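Local coordinates for protein serpin (Taeniopygia guttata, PDB 5HGC) that binds the steroid cortisol and, as a member of the serpin family, may also inhibit serine endopeptidases, at residues A[175-183]-A[227-235]; A[193-203]-A[370-378]. One frame throughout, in Å; residues are numbered along the deposited sequence.

Contact 1 (A[175-183]-A[227-235]). Unlike the reference sequence in segment 175-183: Ser178 (reference Asn).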
ATOM      1  N   PHE A 175       7.234   0.080   6.255  1.00 28.84           N
ATOM      2  CA  PHE A 175       6.679   0.877   7.322  1.00 26.93           C
ATOM      3  C   PHE A 175       6.665   0.074   8.612  1.00 27.60           C
ATOM      4  O   PHE A 175       6.459  -1.155   8.612  1.00 30.12           O
ATOM      5  CB  PHE A 175       5.267   1.379   6.922  1.00 26.94           C
ATOM      6  CG  PHE A 175       4.586   2.273   7.957  1.00 28.53           C
ATOM      7  CD1 PHE A 175       4.998   3.617   8.153  1.00 29.50           C
ATOM      8  CD2 PHE A 175       3.539   1.780   8.750  1.00 26.07           C
ATOM      9  CE1 PHE A 175       4.374   4.441   9.110  1.00 29.07           C
ATOM     10  CE2 PHE A 175       2.919   2.604   9.707  1.00 28.17           C
ATOM     11  CZ  PHE A 175       3.335   3.941   9.894  1.00 27.25           C
ATOM     12  N   LYS A 176       6.903   0.774   9.710  1.00 28.94           N
ATOM     13  CA  LYS A 176       6.603   0.294  11.069  1.00 30.03           C
ATOM     14  C   LYS A 176       6.053   1.478  11.840  1.00 34.61           C
ATOM     15  O   LYS A 176       6.686   2.568  11.955  1.00 35.94           O
ATOM     16  CB  LYS A 176       7.836  -0.275  11.751  1.00 29.80           C
ATOM     17  CG  LYS A 176       7.653  -0.621  13.223  1.00 36.61           C
ATOM     18  CD  LYS A 176       8.675  -1.675  13.661  1.00 38.43           C
ATOM     19  CE  LYS A 176       8.495  -2.015  15.116  1.00 40.41           C
ATOM     20  NZ  LYS A 176       9.664  -2.653  15.761  1.00 41.20           N
ATOM     21  N   GLY A 177       4.848   1.319  12.343  1.00 34.27           N
ATOM     22  CA  GLY A 177       4.282   2.448  13.018  1.00 36.87           C
ATOM     23  C   GLY A 177       4.654   2.417  14.482  1.00 39.82           C
ATOM     24  O   GLY A 177       4.897   1.345  15.058  1.00 44.69           O
ATOM     25  N   SER A 178       4.666   3.586  15.098  1.00 34.43           N
ATOM     26  CA  SER A 178       4.597   3.606  16.542  1.00 34.26           C
ATOM     27  C   SER A 178       3.127   3.771  17.043  1.00 31.25           C
ATOM     28  O   SER A 178       2.419   4.727  16.648  1.00 27.91           O
ATOM     29  CB  SER A 178       5.496   4.709  17.078  1.00 33.83           C
ATOM     30  OG  SER A 178       5.580   4.603  18.473  1.00 35.24           O
ATOM     31  N   TRP A 179       2.694   2.858  17.914  1.00 27.39           N
ATOM     32  CA  TRP A 179       1.321   2.859  18.414  1.00 30.37           C
ATOM     33  C   TRP A 179       0.996   4.040  19.325  1.00 31.95           C
ATOM     34  O   TRP A 179       1.744   4.284  20.276  1.00 33.22           O
ATOM     35  CB  TRP A 179       1.031   1.565  19.182  1.00 26.71           C
ATOM     36  CG  TRP A 179       0.904   0.374  18.316  1.00 25.01           C
ATOM     37  CD1 TRP A 179       1.594  -0.816  18.458  1.00 24.67           C
ATOM     38  CD2 TRP A 179       0.025   0.209  17.180  1.00 22.59           C
ATOM     39  NE1 TRP A 179       1.214  -1.680  17.446  1.00 27.42           N
ATOM     40  CE2 TRP A 179       0.251  -1.084  16.661  1.00 23.65           C
ATOM     41  CE3 TRP A 179      -0.897   1.044  16.525  1.00 22.27           C
ATOM     42  CZ2 TRP A 179      -0.443  -1.586  15.522  1.00 23.09           C
ATOM     43  CZ3 TRP A 179      -1.600   0.531  15.384  1.00 21.38           C
ATOM     44  CH2 TRP A 179      -1.353  -0.761  14.898  1.00 19.92           C
ATOM     45  N   GLU A 180      -0.119   4.740  19.088  1.00 33.18           N
ATOM     46  CA  GLU A 180      -0.529   5.794  20.052  1.00 35.85           C
ATOM     47  C   GLU A 180      -0.750   5.205  21.460  1.00 34.04           C
ATOM     48  O   GLU A 180      -0.316   5.805  22.429  1.00 32.23           O
ATOM     49  CB  GLU A 180      -1.745   6.563  19.579  1.00 39.13           C
ATOM     50  CG  GLU A 180      -2.118   7.753  20.447  1.00 49.59           C
ATOM     51  CD  GLU A 180      -3.495   8.302  20.111  1.00 61.80           C
ATOM     52  OE1 GLU A 180      -4.530   7.721  20.579  1.00 64.64           O
ATOM     53  OE2 GLU A 180      -3.528   9.310  19.357  1.00 66.81           O
ATOM     54  N   LYS A 181      -1.379   4.020  21.520  1.00 30.61           N
ATOM     55  CA  LYS A 181      -1.629   3.237  22.709  1.00 29.37           C
ATOM     56  C   LYS A 181      -0.821   1.956  22.596  1.00 31.09           C
ATOM     57  O   LYS A 181      -1.205   1.006  21.906  1.00 34.49           O
ATOM     58  CB  LYS A 181      -3.120   2.948  22.822  1.00 31.67           C
ATOM     59  CG  LYS A 181      -3.938   4.123  23.364  1.00 39.44           C
ATOM     60  CD  LYS A 181      -5.370   4.063  22.841  1.00 48.83           C
ATOM     61  CE  LYS A 181      -6.377   4.697  23.780  1.00 57.70           C
ATOM     62  NZ  LYS A 181      -6.535   3.853  25.017  1.00 67.33           N
ATOM     63  N   PRO A 182       0.342   1.914  23.232  1.00 34.06           N
ATOM     64  CA  PRO A 182       1.183   0.685  23.145  1.00 35.84           C
ATOM     65  C   PRO A 182       0.549  -0.541  23.787  1.00 37.71           C
ATOM     66  O   PRO A 182      -0.213  -0.406  24.753  1.00 40.45           O
ATOM     67  CB  PRO A 182       2.414   1.039  23.948  1.00 34.50           C
ATOM     68  CG  PRO A 182       2.007   2.214  24.781  1.00 37.40           C
ATOM     69  CD  PRO A 182       0.997   2.990  23.976  1.00 34.46           C
ATOM     70  N   PHE A 183       0.835  -1.719  23.233  1.00 37.39           N
ATOM     71  CA  PHE A 183       0.513  -2.994  23.873  1.00 38.95           C
ATOM     72  C   PHE A 183       1.570  -3.204  24.972  1.00 44.73           C
ATOM     73  O   PHE A 183       2.699  -2.740  24.813  1.00 43.40           O
ATOM     74  CB  PHE A 183       0.525  -4.123  22.847  1.00 36.21           C
ATOM     75  CG  PHE A 183      -0.520  -3.983  21.758  1.00 35.72           C
ATOM     76  CD1 PHE A 183      -0.338  -3.093  20.678  1.00 31.83           C
ATOM     77  CD2 PHE A 183      -1.690  -4.774  21.793  1.00 34.25           C
ATOM     78  CE1 PHE A 183      -1.293  -2.991  19.672  1.00 34.47           C
ATOM     79  CE2 PHE A 183      -2.651  -4.675  20.785  1.00 34.82           C
ATOM     80  CZ  PHE A 183      -2.456  -3.786  19.721  1.00 34.89           C
ATOM     81  N   LEU A 227      -7.027   1.623  15.470  1.00 25.71           N
ATOM     82  CA  LEU A 227      -5.943   1.972  16.383  1.00 25.81           C
ATOM     83  C   LEU A 227      -5.153   3.067  15.734  1.00 25.88           C
ATOM     84  O   LEU A 227      -4.824   2.939  14.550  1.00 29.82           O
ATOM     85  CB  LEU A 227      -5.018   0.762  16.631  1.00 26.23           C
ATOM     86  CG  LEU A 227      -5.602  -0.438  17.395  1.00 26.46           C
ATOM     87  CD1 LEU A 227      -4.514  -1.420  17.825  1.00 23.52           C
ATOM     88  CD2 LEU A 227      -6.372   0.099  18.601  1.00 25.89           C
ATOM     89  N   HIS A 228      -4.869   4.145  16.461  1.00 24.24           N
ATOM     90  CA  HIS A 228      -4.038   5.198  15.892  1.00 26.65           C
ATOM     91  C   HIS A 228      -2.587   4.877  16.065  1.00 27.09           C
ATOM     92  O   HIS A 228      -2.148   4.314  17.093  1.00 25.55           O
ATOM     93  CB  HIS A 228      -4.307   6.559  16.518  1.00 28.53           C
ATOM     94  CG  HIS A 228      -5.655   7.100  16.189  1.00 32.28           C
ATOM     95  ND1 HIS A 228      -6.137   7.155  14.893  1.00 34.75           N
ATOM     96  CD2 HIS A 228      -6.622   7.610  16.974  1.00 30.49           C
ATOM     97  CE1 HIS A 228      -7.353   7.670  14.901  1.00 33.15           C
ATOM     98  NE2 HIS A 228      -7.665   7.960  16.150  1.00 33.80           N
ATOM     99  N   TYR A 229      -1.839   5.263  15.046  1.00 26.36           N
ATOM    100  CA  TYR A 229      -0.402   5.472  15.205  1.00 26.51           C
ATOM    101  C   TYR A 229      -0.097   6.888  15.750  1.00 28.28           C
ATOM    102  O   TYR A 229      -0.889   7.858  15.552  1.00 27.92           O
ATOM    103  CB  TYR A 229       0.277   5.260  13.874  1.00 23.42           C
ATOM    104  CG  TYR A 229       0.351   3.811  13.396  1.00 22.97           C
ATOM    105  CD1 TYR A 229       1.116   2.856  14.088  1.00 22.83           C
ATOM    106  CD2 TYR A 229      -0.337   3.400  12.235  1.00 22.07           C
ATOM    107  CE1 TYR A 229       1.212   1.543  13.624  1.00 22.94           C
ATOM    108  CE2 TYR A 229      -0.276   2.093  11.772  1.00 21.82           C
ATOM    109  CZ  TYR A 229       0.525   1.184  12.446  1.00 23.59           C
ATOM    110  OH  TYR A 229       0.618  -0.098  11.970  1.00 25.08           O
ATOM    111  N   ASN A 230       1.043   7.012  16.425  1.00 30.28           N
ATOM    112  CA  ASN A 230       1.648   8.337  16.658  1.00 34.81           C
ATOM    113  C   ASN A 230       1.847   8.982  15.324  1.00 32.55           C
ATOM    114  O   ASN A 230       2.269   8.316  14.368  1.00 34.94           O
ATOM    115  CB  ASN A 230       2.999   8.217  17.351  1.00 36.91           C
ATOM    116  CG  ASN A 230       2.850   7.917  18.815  1.00 46.53           C
ATOM    117  OD1 ASN A 230       3.664   7.180  19.392  1.00 57.13           O
ATOM    118  ND2 ASN A 230       1.780   8.464  19.444  1.00 51.19           N
ATOM    119  N   GLY A 231       1.550  10.258  15.242  1.00 28.66           N
ATOM    120  CA  GLY A 231       1.626  10.920  13.960  1.00 28.53           C
ATOM    121  C   GLY A 231       0.233  10.937  13.404  1.00 31.40           C
ATOM    122  O   GLY A 231      -0.725  11.112  14.125  1.00 38.52           O
ATOM    123  N   SER A 232       0.092  10.771  12.114  1.00 31.31           N
ATOM    124  CA  SER A 232      -1.229  10.895  11.518  1.00 28.59           C
ATOM    125  C   SER A 232      -1.759   9.578  10.900  1.00 26.95           C
ATOM    126  O   SER A 232      -2.906   9.570  10.452  1.00 27.83           O
ATOM    127  CB  SER A 232      -1.224  12.005  10.473  1.00 28.56           C
ATOM    128  OG  SER A 232      -0.155  11.766   9.561  1.00 29.50           O
ATOM    129  N   ALA A 233      -0.943   8.520  10.841  1.00 24.19           N
ATOM    130  CA  ALA A 233      -1.380   7.216  10.293  1.00 27.89           C
ATOM    131  C   ALA A 233      -2.355   6.575  11.245  1.00 28.16           C
ATOM    132  O   ALA A 233      -2.286   6.809  12.422  1.00 36.06           O
ATOM    133  CB  ALA A 233      -0.214   6.245  10.023  1.00 22.98           C
ATOM    134  N   THR A 234      -3.256   5.765  10.725  1.00 27.22           N
ATOM    135  CA  THR A 234      -4.201   5.023  11.536  1.00 25.53           C
ATOM    136  C   THR A 234      -4.416   3.630  10.932  1.00 22.94           C
ATOM    137  O   THR A 234      -4.307   3.461   9.718  1.00 22.01           O
ATOM    138  CB  THR A 234      -5.527   5.838  11.634  1.00 26.29           C
ATOM    139  OG1 THR A 234      -6.351   5.296  12.671  1.00 27.04           O
ATOM    140  CG2 THR A 234      -6.287   5.903  10.275  1.00 23.23           C
ATOM    141  N   ALA A 235      -4.689   2.630  11.769  1.00 21.56           N
ATOM    142  CA  ALA A 235      -4.931   1.262  11.270  1.00 18.58           C
ATOM    143  C   ALA A 235      -6.354   0.766  11.556  1.00 18.01           C
ATOM    144  O   ALA A 235      -6.784   0.805  12.706  1.00 18.28           O
ATOM    145  CB  ALA A 235      -3.897   0.328  11.835  1.00 16.28           C
TER
HETATM  146  O   HOH W   1       3.215  -0.869  12.586  1.00 28.52           O
HETATM  147  O   HOH W   2       4.103   6.307  14.016  1.00 25.47           O
HETATM  148  O   HOH W   3      -2.319   9.897  16.884  1.00 51.28           O
HETATM  149  O   HOH W   4      -3.024   2.953  19.362  1.00 25.96           O
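Trp179 and Tyr229 form a single antiparallel bridge, their CA atoms 4.5 Å apart, framed by two backbone hydrogen bonds: Asn230 N to Ser178 O (2.7 Å) and Glu180 N to His228 O (2.9 Å, 162° at the hydrogen). Beside this bridge the aromatic side chains build up in layers. Tyr229 is the middle layer. Over one face of its ring lies the six-membered ring of Trp179 in an offset stack, the planes only 7° apart and the centroids 4.3 Å apart; against the opposite face comes Phe175, turned edge-on in a T-shaped pair with CE2 3.8 Å from Tyr229 CE2. Trp179 CB points away from segment 227-235, but with CG beside the backbone N (chi1 -72°) the indole folds back over the tyrosine. Its other face takes Leu227 CD1 and Phe183 CE1, so the indole is sandwiched. Gly177 CA lies 3.3 Å from Tyr229 CE1. Waters fill in the polar ends: one joins Gly177 N to Tyr229 OH, another Ser178 N to Asn230 O. The contact sits where the chain leaves strand 167-176 and meets the hairpin of strands 222-228 and 233-240; Met357 of strand 355-361 packs on both Trp179 and Tyr229, and Val325 touches the indole. The position, at the end of strand 167-176 beside strand 316-325, is consistent with the breach of the serpin fold.

Contact 2 (A[193-203]-A[370-378])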
ATOM      1  N   PHE A 193      -3.601 -19.253  16.163  1.00 41.71           N
ATOM      2  CA  PHE A 193      -4.207 -18.516  15.074  1.00 36.41           C
ATOM      3  C   PHE A 193      -4.753 -19.546  14.116  1.00 37.79           C
ATOM      4  O   PHE A 193      -4.030 -20.467  13.700  1.00 45.49           O
ATOM      5  CB  PHE A 193      -3.162 -17.591  14.377  1.00 34.18           C
ATOM      6  CG  PHE A 193      -3.772 -16.655  13.379  1.00 31.51           C
ATOM      7  CD1 PHE A 193      -4.145 -17.105  12.104  1.00 28.35           C
ATOM      8  CD2 PHE A 193      -4.014 -15.318  13.717  1.00 31.68           C
ATOM      9  CE1 PHE A 193      -4.773 -16.269  11.190  1.00 29.42           C
ATOM     10  CE2 PHE A 193      -4.650 -14.474  12.802  1.00 33.99           C
ATOM     11  CZ  PHE A 193      -5.016 -14.947  11.533  1.00 31.66           C
ATOM     12  N   PHE A 194      -6.008 -19.365  13.718  1.00 40.78           N
ATOM     13  CA  PHE A 194      -6.725 -20.359  12.922  1.00 43.97           C
ATOM     14  C   PHE A 194      -6.793 -19.917  11.483  1.00 44.86           C
ATOM     15  O   PHE A 194      -7.652 -19.143  11.109  1.00 47.79           O
ATOM     16  CB  PHE A 194      -8.102 -20.756  13.564  1.00 48.59           C
ATOM     17  CG  PHE A 194      -7.982 -21.060  15.056  1.00 55.55           C
ATOM     18  CD1 PHE A 194      -7.461 -22.303  15.499  1.00 56.12           C
ATOM     19  CD2 PHE A 194      -8.265 -20.059  16.030  1.00 56.32           C
ATOM     20  CE1 PHE A 194      -7.261 -22.554  16.870  1.00 56.68           C
ATOM     21  CE2 PHE A 194      -8.068 -20.315  17.393  1.00 58.57           C
ATOM     22  CZ  PHE A 194      -7.570 -21.567  17.811  1.00 57.81           C
ATOM     23  N   VAL A 195      -5.852 -20.435  10.694  1.00 44.46           N
ATOM     24  CA  VAL A 195      -5.766 -20.182   9.267  1.00 41.02           C
ATOM     25  C   VAL A 195      -6.916 -20.764   8.418  1.00 49.35           C
ATOM     26  O   VAL A 195      -7.494 -20.001   7.614  1.00 49.89           O
ATOM     27  CB  VAL A 195      -4.392 -20.629   8.717  1.00 39.55           C
ATOM     28  CG1 VAL A 195      -4.232 -20.238   7.255  1.00 37.09           C
ATOM     29  CG2 VAL A 195      -3.241 -20.042   9.533  1.00 35.04           C
ATOM     30  N   ASP A 196      -7.288 -22.054   8.610  1.00 65.88           N
ATOM     31  CA  ASP A 196      -8.020 -22.896   7.560  1.00 72.85           C
ATOM     32  C   ASP A 196      -9.455 -23.525   7.725  1.00 78.81           C
ATOM     33  O   ASP A 196     -10.285 -23.418   6.806  1.00 82.44           O
ATOM     34  CB  ASP A 196      -7.090 -24.013   7.053  1.00 74.58           C
ATOM     35  CG  ASP A 196      -6.603 -23.778   5.669  1.00 78.19           C
ATOM     36  OD1 ASP A 196      -7.320 -23.143   4.870  1.00 86.32           O
ATOM     37  OD2 ASP A 196      -5.498 -24.246   5.359  1.00 88.65           O
ATOM     38  N   ALA A 197      -9.722 -24.284   8.783  1.00 75.11           N
ATOM     39  CA  ALA A 197      -8.702 -24.819   9.635  1.00 77.12           C
ATOM     40  C   ALA A 197      -8.635 -26.332   9.395  1.00 77.26           C
ATOM     41  O   ALA A 197      -9.133 -27.137  10.172  1.00 62.95           O
ATOM     42  CB  ALA A 197      -8.890 -24.424  11.110  1.00 83.39           C
ATOM     43  N   GLU A 198      -8.062 -26.682   8.248  1.00 77.88           N
ATOM     44  CA  GLU A 198      -7.088 -27.765   8.209  1.00 77.22           C
ATOM     45  C   GLU A 198      -5.702 -27.258   8.786  1.00 79.92           C
ATOM     46  O   GLU A 198      -4.800 -28.066   9.047  1.00 76.81           O
ATOM     47  CB  GLU A 198      -6.987 -28.378   6.798  1.00 72.23           C
ATOM     48  N   THR A 199      -5.557 -25.936   9.025  1.00 79.95           N
ATOM     49  CA  THR A 199      -4.285 -25.328   9.544  1.00 70.10           C
ATOM     50  C   THR A 199      -4.410 -24.329  10.696  1.00 57.09           C
ATOM     51  O   THR A 199      -5.289 -23.475  10.699  1.00 60.72           O
ATOM     52  CB  THR A 199      -3.473 -24.612   8.443  1.00 70.51           C
ATOM     53  OG1 THR A 199      -4.060 -24.878   7.169  1.00 67.03           O
ATOM     54  CG2 THR A 199      -1.970 -25.041   8.476  1.00 67.53           C
ATOM     55  N   THR A 200      -3.460 -24.429  11.621  1.00 47.37           N
ATOM     56  CA  THR A 200      -3.453 -23.724  12.897  1.00 48.71           C
ATOM     57  C   THR A 200      -2.022 -23.421  13.265  1.00 46.38           C
ATOM     58  O   THR A 200      -1.195 -24.319  13.269  1.00 49.19           O
ATOM     59  CB  THR A 200      -4.097 -24.591  14.018  1.00 47.87           C
ATOM     60  OG1 THR A 200      -5.507 -24.687  13.757  1.00 56.26           O
ATOM     61  CG2 THR A 200      -3.818 -24.015  15.478  1.00 41.29           C
ATOM     62  N   VAL A 201      -1.722 -22.167  13.580  1.00 42.24           N
ATOM     63  CA  VAL A 201      -0.318 -21.799  13.824  1.00 43.59           C
ATOM     64  C   VAL A 201      -0.171 -21.084  15.164  1.00 42.73           C
ATOM     65  O   VAL A 201      -1.147 -20.583  15.705  1.00 41.73           O
ATOM     66  CB  VAL A 201       0.295 -20.931  12.675  1.00 41.87           C
ATOM     67  CG1 VAL A 201       0.241 -21.641  11.307  1.00 38.60           C
ATOM     68  CG2 VAL A 201      -0.394 -19.578  12.597  1.00 43.54           C
ATOM     69  N   LYS A 202       1.036 -21.051  15.700  1.00 42.05           N
ATOM     70  CA  LYS A 202       1.245 -20.256  16.865  1.00 48.38           C
ATOM     71  C   LYS A 202       1.878 -18.917  16.490  1.00 48.42           C
ATOM     72  O   LYS A 202       2.750 -18.861  15.638  1.00 59.29           O
ATOM     73  CB  LYS A 202       1.893 -21.054  18.006  1.00 53.42           C
ATOM     74  CG  LYS A 202       0.790 -21.787  18.810  1.00 66.57           C
ATOM     75  CD  LYS A 202       1.295 -22.774  19.854  1.00 79.89           C
ATOM     76  CE  LYS A 202       1.435 -24.171  19.253  1.00 87.25           C
ATOM     77  NZ  LYS A 202       2.712 -24.814  19.686  1.00 87.97           N
ATOM     78  N   VAL A 203       1.377 -17.844  17.094  1.00 44.71           N
ATOM     79  CA  VAL A 203       1.717 -16.481  16.740  1.00 44.55           C
ATOM     80  C   VAL A 203       1.891 -15.735  18.063  1.00 44.23           C
ATOM     81  O   VAL A 203       1.171 -16.025  19.010  1.00 44.93           O
ATOM     82  CB  VAL A 203       0.581 -15.864  15.868  1.00 42.79           C
ATOM     83  CG1 VAL A 203      -0.649 -15.546  16.704  1.00 40.59           C
ATOM     84  CG2 VAL A 203       1.044 -14.599  15.177  1.00 49.22           C
ATOM     85  N   ILE A 370      -2.822  -2.069   2.246  1.00 25.36           N
ATOM     86  CA  ILE A 370      -3.945  -2.986   2.295  1.00 22.92           C
ATOM     87  C   ILE A 370      -3.390  -4.399   2.524  1.00 25.25           C
ATOM     88  O   ILE A 370      -2.598  -4.932   1.711  1.00 24.71           O
ATOM     89  CB  ILE A 370      -4.833  -2.861   1.046  1.00 23.31           C
ATOM     90  CG1 ILE A 370      -5.529  -1.492   1.033  1.00 23.51           C
ATOM     91  CG2 ILE A 370      -5.876  -3.982   1.006  1.00 21.98           C
ATOM     92  CD1 ILE A 370      -6.392  -1.216  -0.186  1.00 22.67           C
ATOM     93  N   GLY A 371      -3.778  -5.002   3.653  1.00 24.93           N
ATOM     94  CA  GLY A 371      -3.277  -6.304   4.034  1.00 24.79           C
ATOM     95  C   GLY A 371      -4.475  -7.208   4.189  1.00 28.25           C
ATOM     96  O   GLY A 371      -5.516  -6.804   4.709  1.00 31.19           O
ATOM     97  N   LYS A 372      -4.346  -8.432   3.711  1.00 27.48           N
ATOM     98  CA  LYS A 372      -5.271  -9.474   4.028  1.00 27.04           C
ATOM     99  C   LYS A 372      -4.322 -10.474   4.627  1.00 28.24           C
ATOM    100  O   LYS A 372      -3.440 -10.971   3.931  1.00 31.67           O
ATOM    101  CB  LYS A 372      -5.950 -10.003   2.744  1.00 28.38           C
ATOM    102  CG  LYS A 372      -6.731 -11.245   3.040  1.00 28.46           C
ATOM    103  CD  LYS A 372      -7.350 -11.828   1.829  1.00 29.92           C
ATOM    104  CE  LYS A 372      -7.858 -13.231   2.174  1.00 30.53           C
ATOM    105  NZ  LYS A 372      -8.614 -13.762   1.002  1.00 25.94           N
ATOM    106  N   ILE A 373      -4.436 -10.696   5.932  1.00 27.27           N
ATOM    107  CA  ILE A 373      -3.537 -11.579   6.661  1.00 27.36           C
ATOM    108  C   ILE A 373      -4.311 -12.862   6.907  1.00 32.04           C
ATOM    109  O   ILE A 373      -5.206 -12.877   7.744  1.00 36.40           O
ATOM    110  CB  ILE A 373      -3.073 -10.967   8.009  1.00 26.41           C
ATOM    111  CG1 ILE A 373      -2.250  -9.663   7.810  1.00 28.22           C
ATOM    112  CG2 ILE A 373      -2.130 -11.923   8.733  1.00 22.94           C
ATOM    113  CD1 ILE A 373      -2.865  -8.527   7.030  1.00 27.10           C
ATOM    114  N   VAL A 374      -4.021 -13.909   6.136  1.00 34.21           N
ATOM    115  CA  VAL A 374      -4.573 -15.236   6.410  1.00 36.79           C
ATOM    116  C   VAL A 374      -3.600 -16.040   7.293  1.00 36.28           C
ATOM    117  O   VAL A 374      -4.010 -16.915   8.036  1.00 39.00           O
ATOM    118  CB  VAL A 374      -5.068 -15.994   5.126  1.00 39.82           C
ATOM    119  CG1 VAL A 374      -5.416 -15.022   4.007  1.00 37.95           C
ATOM    120  CG2 VAL A 374      -4.056 -16.968   4.584  1.00 39.00           C
ATOM    121  N   ASN A 375      -2.314 -15.730   7.244  1.00 36.61           N
ATOM    122  CA  ASN A 375      -1.366 -16.463   8.061  1.00 34.68           C
ATOM    123  C   ASN A 375      -0.205 -15.563   8.477  1.00 36.39           C
ATOM    124  O   ASN A 375       0.710 -15.346   7.720  1.00 39.98           O
ATOM    125  CB  ASN A 375      -0.927 -17.719   7.313  1.00 32.13           C
ATOM    126  CG  ASN A 375       0.023 -18.609   8.102  1.00 35.50           C
ATOM    127  OD1 ASN A 375       0.677 -18.232   9.109  1.00 33.94           O
ATOM    128  ND2 ASN A 375       0.146 -19.812   7.598  1.00 33.46           N
ATOM    129  N   PRO A 376      -0.235 -15.056   9.721  1.00 41.79           N
ATOM    130  CA  PRO A 376       0.782 -14.120  10.134  1.00 40.87           C
ATOM    131  C   PRO A 376       2.158 -14.767  10.417  1.00 44.82           C
ATOM    132  O   PRO A 376       3.074 -14.067  10.868  1.00 49.38           O
ATOM    133  CB  PRO A 376       0.175 -13.514  11.413  1.00 40.03           C
ATOM    134  CG  PRO A 376      -0.669 -14.596  12.004  1.00 37.75           C
ATOM    135  CD  PRO A 376      -1.178 -15.375  10.828  1.00 39.67           C
ATOM    136  N   THR A 377       2.323 -16.063  10.158  1.00 45.80           N
ATOM    137  CA  THR A 377       3.653 -16.696  10.370  1.00 50.65           C
ATOM    138  C   THR A 377       4.464 -16.960   9.091  1.00 52.29           C
ATOM    139  O   THR A 377       5.656 -17.286   9.187  1.00 45.99           O
ATOM    140  CB  THR A 377       3.593 -17.975  11.206  1.00 43.63           C
ATOM    141  OG1 THR A 377       2.688 -18.894  10.583  1.00 48.65           O
ATOM    142  CG2 THR A 377       3.159 -17.639  12.600  1.00 46.44           C
ATOM    143  N   ILE A 378       3.773 -16.865   7.942  1.00 52.68           N
ATOM    144  CA  ILE A 378       4.332 -16.703   6.606  1.00 54.23           C
ATOM    145  C   ILE A 378       4.645 -15.215   6.462  1.00 54.09           C
ATOM    146  O   ILE A 378       5.767 -14.792   6.706  1.00 54.85           O
ATOM    147  CB  ILE A 378       3.277 -17.094   5.548  1.00 53.83           C
ATOM    148  CG1 ILE A 378       3.049 -18.606   5.539  1.00 52.52           C
ATOM    149  CG2 ILE A 378       3.630 -16.591   4.142  1.00 56.69           C
ATOM    150  CD1 ILE A 378       1.912 -19.056   4.626  1.00 47.55           C
TER
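Pro376, Thr377 and Val195 bury the most surface here, and Pro376 is the wedge. Its ring sits over the face of Phe193, with CD 3.6 Å from the ring centroid and 10° off the normal, a CH-pi contact. CG of the same proline reaches on to Val203 CG2, also 3.6 Å away, so one pyrrolidine fills the angle between two neighbouring strands of the hairpin. Phe193 carries CG anti to its backbone N (chi1 -171°), which lays the ring beneath the proline and brings CE1 to 3.3 Å from Val374 O. That carbonyl also meets Val195, whose CG1 approaches it to 3.4 Å while CG2 rests against the amide of Asn375. Thr377 comes alongside Val201, with OG1 3.7 Å from Val201 CG2, and its methyl CG2 faces the carbonyl of Lys202. Within segment 370-378, Asn375 OD1 accepts from Thr377 OG1 (2.6 Å), in the carbonyl plane on a lone pair, and from Thr377 N, the second of these bonds closing an Asx turn. Asn34 OD1 takes the backbone N-H groups of Val374 and Asn375. Between the two segments the attraction is therefore van der Waals and CH-pi, without hydrogen bonds: the C-terminal turn is held by its own polar bonds and by Asn34, and seats itself on the hairpin through shape and apolar surface.

The two contacts join four segments that alternate along the chain, so 175-183, 193-203, 227-235 and 370-378 are paired in interleaved order. Their centres are 23 Å apart and their nearest atoms about 9 Å, without touching. Strand 355-361 spans the gap: Met357 packs on the aromatic cluster of contact 1 and its backbone is hydrogen-bonded to that of Gly371, while Phe355 touches Phe193 and Ile373 of contact 2. Contact 1 alone reaches the cortisol pocket, through Thr234, and the side chain of His228 comes about 6 Å from the steroid. Strands 167-176 and 316-325 pair directly, consistent with a serpin whose reactive loop is not inserted between them.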